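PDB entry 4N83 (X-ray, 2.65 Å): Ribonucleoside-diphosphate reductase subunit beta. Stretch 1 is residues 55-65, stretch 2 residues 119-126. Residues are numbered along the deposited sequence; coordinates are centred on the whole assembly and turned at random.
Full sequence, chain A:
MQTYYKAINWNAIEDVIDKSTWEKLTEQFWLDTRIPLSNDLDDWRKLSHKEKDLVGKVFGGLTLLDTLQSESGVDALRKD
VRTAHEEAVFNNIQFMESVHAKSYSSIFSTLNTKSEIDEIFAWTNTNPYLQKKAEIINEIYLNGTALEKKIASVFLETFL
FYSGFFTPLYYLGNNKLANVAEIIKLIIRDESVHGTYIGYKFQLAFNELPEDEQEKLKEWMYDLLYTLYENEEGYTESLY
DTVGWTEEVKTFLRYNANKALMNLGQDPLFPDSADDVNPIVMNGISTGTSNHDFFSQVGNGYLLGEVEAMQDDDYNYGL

Stretch 1 55-65: VGKVFGGLTLL
Stretch 2, residues 119-126: EIFAWTNT

Two helices of one chain cross here, and glycine sets the spacing. Residues 55-65 are helical throughout, inside a helix that extends beyond both ends; residues 119-124 are helical too, in a helix that begins earlier in the chain, and Thr126 lies in a loop. The N-to-C directions diverge by 56° (signed crossing angle -56°), and the axes approach to 9.1 Å. Two CA pairs fix the register: Gly56 CA lies 6.2 Å from Ile120 CA, and Gly61 CA lies 5.6 Å from Thr124 CA. Phi/psi values lie near -65/-40 along the first helix, with Val58 at -73/-58 and Leu65 relaxing to -86/-25; in the second, residues 119-124 run from -61 to -73 in phi and from -32 to -51 in psi, Asn125 is at -80/-12 and Thr126 at -123/25. No hydrogen bond crosses between the stretches, so the 435 Å² they bury together rests on close packing, with a CH-pi and an off-centre cation-pi contact at Trp123.

Val55 (chi1 t) points away and leaves the contact to Gly56. With no side chain there, Ile120 (m, t) can lie against the backbone: Gly56 O is 3.2 Å from Ile120 CG2. An ideal CB on Gly56 would fall 2.7 Å from Ile120 CD1, a clash. Gly56 O also accepts the helical hydrogen bond from Gly60 N, at 3.0 Å.

The CA-to-CB bond of Lys57 (m, t, t, t) points sideways, and the nearly fully extended chain runs over one face of the Trp123 indole, which is held at chi1 t and chi2 78°. Lys57 CB comes within 3.4 Å of Trp123 CZ3, while Lys57 CG sits 3.8 Å from the centroid of the Trp123 six-membered ring as a CH-pi contact. Farther out, Lys57 NZ makes an off-centre cation-pi interaction, 4.8 Å from that same Trp123 centroid. The aliphatic chain thus covers the ring while the charge stays close to its pi cloud.

Val58 (t) points away, and Phe59 (m, chi2 -44°) leads its ring away as well. Gly60 is the second opening. Its C atom lies 3.4 Å from Thr124 CG2, and an ideal CB would clash at 2.9 Å with both Ile120 CG2 and Thr124 CG2. Gly61 follows, its N 3.7 Å from Thr124 CG2, so the threonine methyl rests on the Gly60-Gly61 peptide. Thr124 is at chi1 p, and its OG1 donates to Phe121 O at 3.0 Å; the polar end is satisfied within its own helix, and the methyl is free to pack.

Leu62 (m, t) is out of reach. Thr63 (m) repeats the threonine solution: OG1 gives a very short 2.5 Å hydrogen bond to Phe59 O, while Thr63 CG2 meets Phe121 CE1 obliquely at 4.2 Å. Phe121 (m, chi2 -74°) starts sideways, but its ring comes nearer. Leu64 (t, p) closes the contact, with CD2 4.1 Å from Thr124 O and CD1 3.9 Å from Asn125 OD1. Asn125 is at chi1 m, and its OD1 is hydrogen-bonded elsewhere in the structure. Leu65 (m, t) lies beyond reach.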

ATOM      1  N   VAL A  55     -22.273 -14.497  13.208  1.00117.17           N
ATOM      2  CA  VAL A  55     -21.474 -13.276  13.054  1.00115.73           C
ATOM      3  C   VAL A  55     -19.985 -13.581  12.847  1.00115.42           C
ATOM      4  O   VAL A  55     -19.349 -13.002  11.963  1.00115.06           O
ATOM      5  CB  VAL A  55     -21.671 -12.323  14.260  1.00115.17           C
ATOM      6  CG1 VAL A  55     -20.663 -11.183  14.239  1.00114.06           C
ATOM      7  CG2 VAL A  55     -23.088 -11.768  14.259  1.00115.05           C
ATOM      8  N   GLY A  56     -19.440 -14.484  13.657  1.00115.95           N
ATOM      9  CA  GLY A  56     -18.030 -14.869  13.555  1.00116.21           C
ATOM     10  C   GLY A  56     -17.695 -15.597  12.264  1.00116.88           C
ATOM     11  O   GLY A  56     -16.631 -15.380  11.680  1.00116.04           O
ATOM     12  N   LYS A  57     -18.605 -16.463  11.822  1.00118.35           N
ATOM     13  CA  LYS A  57     -18.442 -17.201  10.568  1.00119.45           C
ATOM     14  C   LYS A  57     -18.488 -16.281   9.346  1.00118.42           C
ATOM     15  O   LYS A  57     -17.857 -16.563   8.324  1.00117.53           O
ATOM     16  CB  LYS A  57     -19.526 -18.277  10.438  1.00121.41           C
ATOM     17  CG  LYS A  57     -19.358 -19.450  11.392  1.00123.07           C
ATOM     18  CD  LYS A  57     -20.415 -20.516  11.146  1.00124.95           C
ATOM     19  CE  LYS A  57     -20.081 -21.812  11.866  1.00126.55           C
ATOM     20  NZ  LYS A  57     -21.116 -22.855  11.632  1.00128.20           N
ATOM     21  N   VAL A  58     -19.240 -15.188   9.459  1.00118.44           N
ATOM     22  CA  VAL A  58     -19.373 -14.212   8.380  1.00117.92           C
ATOM     23  C   VAL A  58     -18.094 -13.393   8.221  1.00116.41           C
ATOM     24  O   VAL A  58     -17.499 -13.378   7.144  1.00116.08           O
ATOM     25  CB  VAL A  58     -20.588 -13.282   8.618  1.00118.16           C
ATOM     26  CG1 VAL A  58     -20.457 -11.973   7.850  1.00117.22           C
ATOM     27  CG2 VAL A  58     -21.876 -13.997   8.232  1.00119.49           C
ATOM     28  N   PHE A  59     -17.680 -12.715   9.290  1.00115.66           N
ATOM     29  CA  PHE A  59     -16.482 -11.873   9.242  1.00115.00           C
ATOM     30  C   PHE A  59     -15.234 -12.704   8.961  1.00115.12           C
ATOM     31  O   PHE A  59     -14.403 -12.318   8.140  1.00114.49           O
ATOM     32  CB  PHE A  59     -16.296 -11.087  10.548  1.00115.03           C
ATOM     33  CG  PHE A  59     -17.374 -10.068  10.816  1.00115.08           C
ATOM     34  CD1 PHE A  59     -17.842  -9.231   9.805  1.00114.52           C
ATOM     35  CD2 PHE A  59     -17.904  -9.925  12.092  1.00115.69           C
ATOM     36  CE1 PHE A  59     -18.827  -8.292  10.061  1.00114.18           C
ATOM     37  CE2 PHE A  59     -18.886  -8.983  12.352  1.00115.49           C
ATOM     38  CZ  PHE A  59     -19.350  -8.166  11.336  1.00114.91           C
ATOM     39  N   GLY A  60     -15.116 -13.842   9.639  1.00115.94           N
ATOM     40  CA  GLY A  60     -13.996 -14.757   9.434  1.00116.56           C
ATOM     41  C   GLY A  60     -13.879 -15.254   8.003  1.00116.77           C
ATOM     42  O   GLY A  60     -12.773 -15.423   7.490  1.00118.14           O
ATOM     43  N   GLY A  61     -15.022 -15.497   7.363  1.00116.47           N
ATOM     44  CA  GLY A  61     -15.053 -15.917   5.963  1.00116.40           C
ATOM     45  C   GLY A  61     -14.595 -14.820   5.019  1.00114.40           C
ATOM     46  O   GLY A  61     -13.898 -15.085   4.039  1.00114.10           O
ATOM     47  N   LEU A  62     -14.995 -13.585   5.319  1.00112.82           N
ATOM     48  CA  LEU A  62     -14.567 -12.418   4.551  1.00111.28           C
ATOM     49  C   LEU A  62     -13.099 -12.088   4.820  1.00110.35           C
ATOM     50  O   LEU A  62     -12.392 -11.624   3.924  1.00109.42           O
ATOM     51  CB  LEU A  62     -15.439 -11.206   4.891  1.00110.84           C
ATOM     52  CG  LEU A  62     -16.936 -11.323   4.586  1.00111.31           C
ATOM     53  CD1 LEU A  62     -17.693 -10.189   5.263  1.00110.33           C
ATOM     54  CD2 LEU A  62     -17.197 -11.334   3.087  1.00111.27           C
ATOM     55  N   THR A  63     -12.651 -12.326   6.053  1.00110.26           N
ATOM     56  CA  THR A  63     -11.247 -12.131   6.433  1.00110.41           C
ATOM     57  C   THR A  63     -10.307 -12.920   5.523  1.00110.65           C
ATOM     58  O   THR A  63      -9.214 -12.458   5.198  1.00109.84           O
ATOM     59  CB  THR A  63     -10.988 -12.563   7.895  1.00111.51           C
ATOM     60  OG1 THR A  63     -12.014 -12.041   8.747  1.00111.22           O
ATOM     61  CG2 THR A  63      -9.627 -12.068   8.378  1.00111.36           C
ATOM     62  N   LEU A  64     -10.741 -14.113   5.122  1.00111.36           N
ATOM     63  CA  LEU A  64      -9.982 -14.955   4.199  1.00111.73           C
ATOM     64  C   LEU A  64      -9.799 -14.271   2.843  1.00109.54           C
ATOM     65  O   LEU A  64      -8.737 -14.375   2.228  1.00109.35           O
ATOM     66  CB  LEU A  64     -10.694 -16.300   4.006  1.00113.72           C
ATOM     67  CG  LEU A  64      -9.930 -17.401   3.266  1.00115.48           C
ATOM     68  CD1 LEU A  64      -8.816 -17.967   4.136  1.00116.34           C
ATOM     69  CD2 LEU A  64     -10.881 -18.505   2.834  1.00116.93           C
ATOM     70  N   LEU A  65     -10.836 -13.569   2.392  1.00107.55           N
ATOM     71  CA  LEU A  65     -10.839 -12.939   1.073  1.00106.52           C
ATOM     72  C   LEU A  65     -10.205 -11.543   1.054  1.00104.25           C
ATOM     73  O   LEU A  65      -9.735 -11.098   0.007  1.00103.98           O
ATOM     74  CB  LEU A  65     -12.263 -12.874   0.527  1.00106.77           C
ATOM     75  CG  LEU A  65     -12.983 -14.222   0.405  1.00109.02           C
ATOM     76  CD1 LEU A  65     -14.464 -14.012   0.130  1.00109.18           C
ATOM     77  CD2 LEU A  65     -12.348 -15.084  -0.677  1.00110.05           C
ATOM     78  N   GLU A 119     -11.328 -20.725  17.513  1.00119.86           N
ATOM     79  CA  GLU A 119     -12.402 -21.549  16.951  1.00122.07           C
ATOM     80  C   GLU A 119     -12.905 -21.030  15.603  1.00122.01           C
ATOM     81  O   GLU A 119     -13.172 -21.818  14.694  1.00123.61           O
ATOM     82  CB  GLU A 119     -13.578 -21.653  17.931  1.00122.97           C
ATOM     83  CG  GLU A 119     -13.336 -22.608  19.090  1.00125.11           C
ATOM     84  CD  GLU A 119     -14.560 -22.790  19.971  1.00126.17           C
ATOM     85  OE1 GLU A 119     -15.303 -21.806  20.181  1.00125.29           O
ATOM     86  OE2 GLU A 119     -14.776 -23.919  20.459  1.00127.39           O
ATOM     87  N   ILE A 120     -13.037 -19.712  15.478  1.00120.60           N
ATOM     88  CA  ILE A 120     -13.526 -19.099  14.243  1.00119.91           C
ATOM     89  C   ILE A 120     -12.507 -19.256  13.113  1.00119.58           C
ATOM     90  O   ILE A 120     -12.851 -19.721  12.025  1.00119.10           O
ATOM     91  CB  ILE A 120     -13.870 -17.606  14.446  1.00119.30           C
ATOM     92  CG1 ILE A 120     -15.079 -17.468  15.378  1.00119.94           C
ATOM     93  CG2 ILE A 120     -14.168 -16.928  13.111  1.00118.47           C
ATOM     94  CD1 ILE A 120     -15.230 -16.093  15.995  1.00119.13           C
ATOM     95  N   PHE A 121     -11.259 -18.873  13.379  1.00119.50           N
ATOM     96  CA  PHE A 121     -10.190 -18.970  12.376  1.00120.04           C
ATOM     97  C   PHE A 121      -9.939 -20.409  11.920  1.00121.30           C
ATOM     98  O   PHE A 121      -9.627 -20.645  10.752  1.00121.70           O
ATOM     99  CB  PHE A 121      -8.882 -18.345  12.894  1.00119.68           C
ATOM    100  CG  PHE A 121      -8.815 -16.851  12.724  1.00118.35           C
ATOM    101  CD1 PHE A 121      -8.611 -16.293  11.469  1.00117.64           C
ATOM    102  CD2 PHE A 121      -8.954 -16.002  13.815  1.00118.13           C
ATOM    103  CE1 PHE A 121      -8.551 -14.919  11.304  1.00116.62           C
ATOM    104  CE2 PHE A 121      -8.893 -14.625  13.657  1.00116.84           C
ATOM    105  CZ  PHE A 121      -8.690 -14.083  12.400  1.00116.09           C
ATOM    106  N   ALA A 122     -10.081 -21.362  12.839  1.00121.75           N
ATOM    107  CA  ALA A 122      -9.906 -22.779  12.521  1.00122.97           C
ATOM    108  C   ALA A 122     -10.923 -23.266  11.486  1.00123.38           C
ATOM    109  O   ALA A 122     -10.575 -24.023  10.580  1.00124.35           O
ATOM    110  CB  ALA A 122     -10.001 -23.619  13.787  1.00124.13           C
ATOM    111  N   TRP A 123     -12.171 -22.822  11.626  1.00122.76           N
ATOM    112  CA  TRP A 123     -13.254 -23.235  10.727  1.00123.59           C
ATOM    113  C   TRP A 123     -13.148 -22.600   9.337  1.00122.79           C
ATOM    114  O   TRP A 123     -13.421 -23.258   8.330  1.00122.90           O
ATOM    115  CB  TRP A 123     -14.616 -22.905  11.350  1.00122.92           C
ATOM    116  CG  TRP A 123     -15.781 -23.174  10.446  1.00123.39           C
ATOM    117  CD1 TRP A 123     -16.346 -24.384  10.172  1.00125.51           C
ATOM    118  CD2 TRP A 123     -16.526 -22.205   9.698  1.00122.47           C
ATOM    119  NE1 TRP A 123     -17.396 -24.230   9.298  1.00125.66           N
ATOM    120  CE2 TRP A 123     -17.527 -22.902   8.990  1.00123.49           C
ATOM    121  CE3 TRP A 123     -16.441 -20.814   9.555  1.00120.91           C
ATOM    122  CZ2 TRP A 123     -18.442 -22.256   8.156  1.00122.71           C
ATOM    123  CZ3 TRP A 123     -17.347 -20.173   8.721  1.00120.20           C
ATOM    124  CH2 TRP A 123     -18.335 -20.895   8.034  1.00121.26           C
ATOM    125  N   THR A 124     -12.756 -21.327   9.289  1.00120.98           N
ATOM    126  CA  THR A 124     -12.654 -20.594   8.023  1.00120.03           C
ATOM    127  C   THR A 124     -11.523 -21.132   7.147  1.00121.10           C
ATOM    128  O   THR A 124     -11.615 -21.099   5.918  1.00121.25           O
ATOM    129  CB  THR A 124     -12.427 -19.084   8.247  1.00117.70           C
ATOM    130  OG1 THR A 124     -11.236 -18.883   9.017  1.00118.27           O
ATOM    131  CG2 THR A 124     -13.610 -18.458   8.972  1.00116.65           C
ATOM    132  N   ASN A 125     -10.464 -21.623   7.787  1.00121.84           N
ATOM    133  CA  ASN A 125      -9.327 -22.215   7.080  1.00123.29           C
ATOM    134  C   ASN A 125      -9.575 -23.660   6.624  1.00125.90           C
ATOM    135  O   ASN A 125      -8.796 -24.200   5.836  1.00127.07           O
ATOM    136  CB  ASN A 125      -8.069 -22.156   7.954  1.00123.05           C
ATOM    137  CG  ASN A 125      -7.638 -20.732   8.269  1.00120.95           C
ATOM    138  OD1 ASN A 125      -7.873 -19.808   7.487  1.00118.90           O
ATOM    139  ND2 ASN A 125      -6.998 -20.548   9.420  1.00120.63           N
ATOM    140  N   THR A 126     -10.647 -24.277   7.122  1.00127.17           N
ATOM    141  CA  THR A 126     -11.010 -25.651   6.753  1.00129.96           C
ATOM    142  C   THR A 126     -12.427 -25.739   6.169  1.00129.58           C
ATOM    143  O   THR A 126     -13.065 -26.792   6.221  1.00130.58           O
ATOM    144  CB  THR A 126     -10.910 -26.594   7.971  1.00131.76           C
ATOM    145  OG1 THR A 126     -11.825 -26.167   8.988  1.00131.67           O
ATOM    146  CG2 THR A 126      -9.493 -26.604   8.532  1.00131.67           C
TER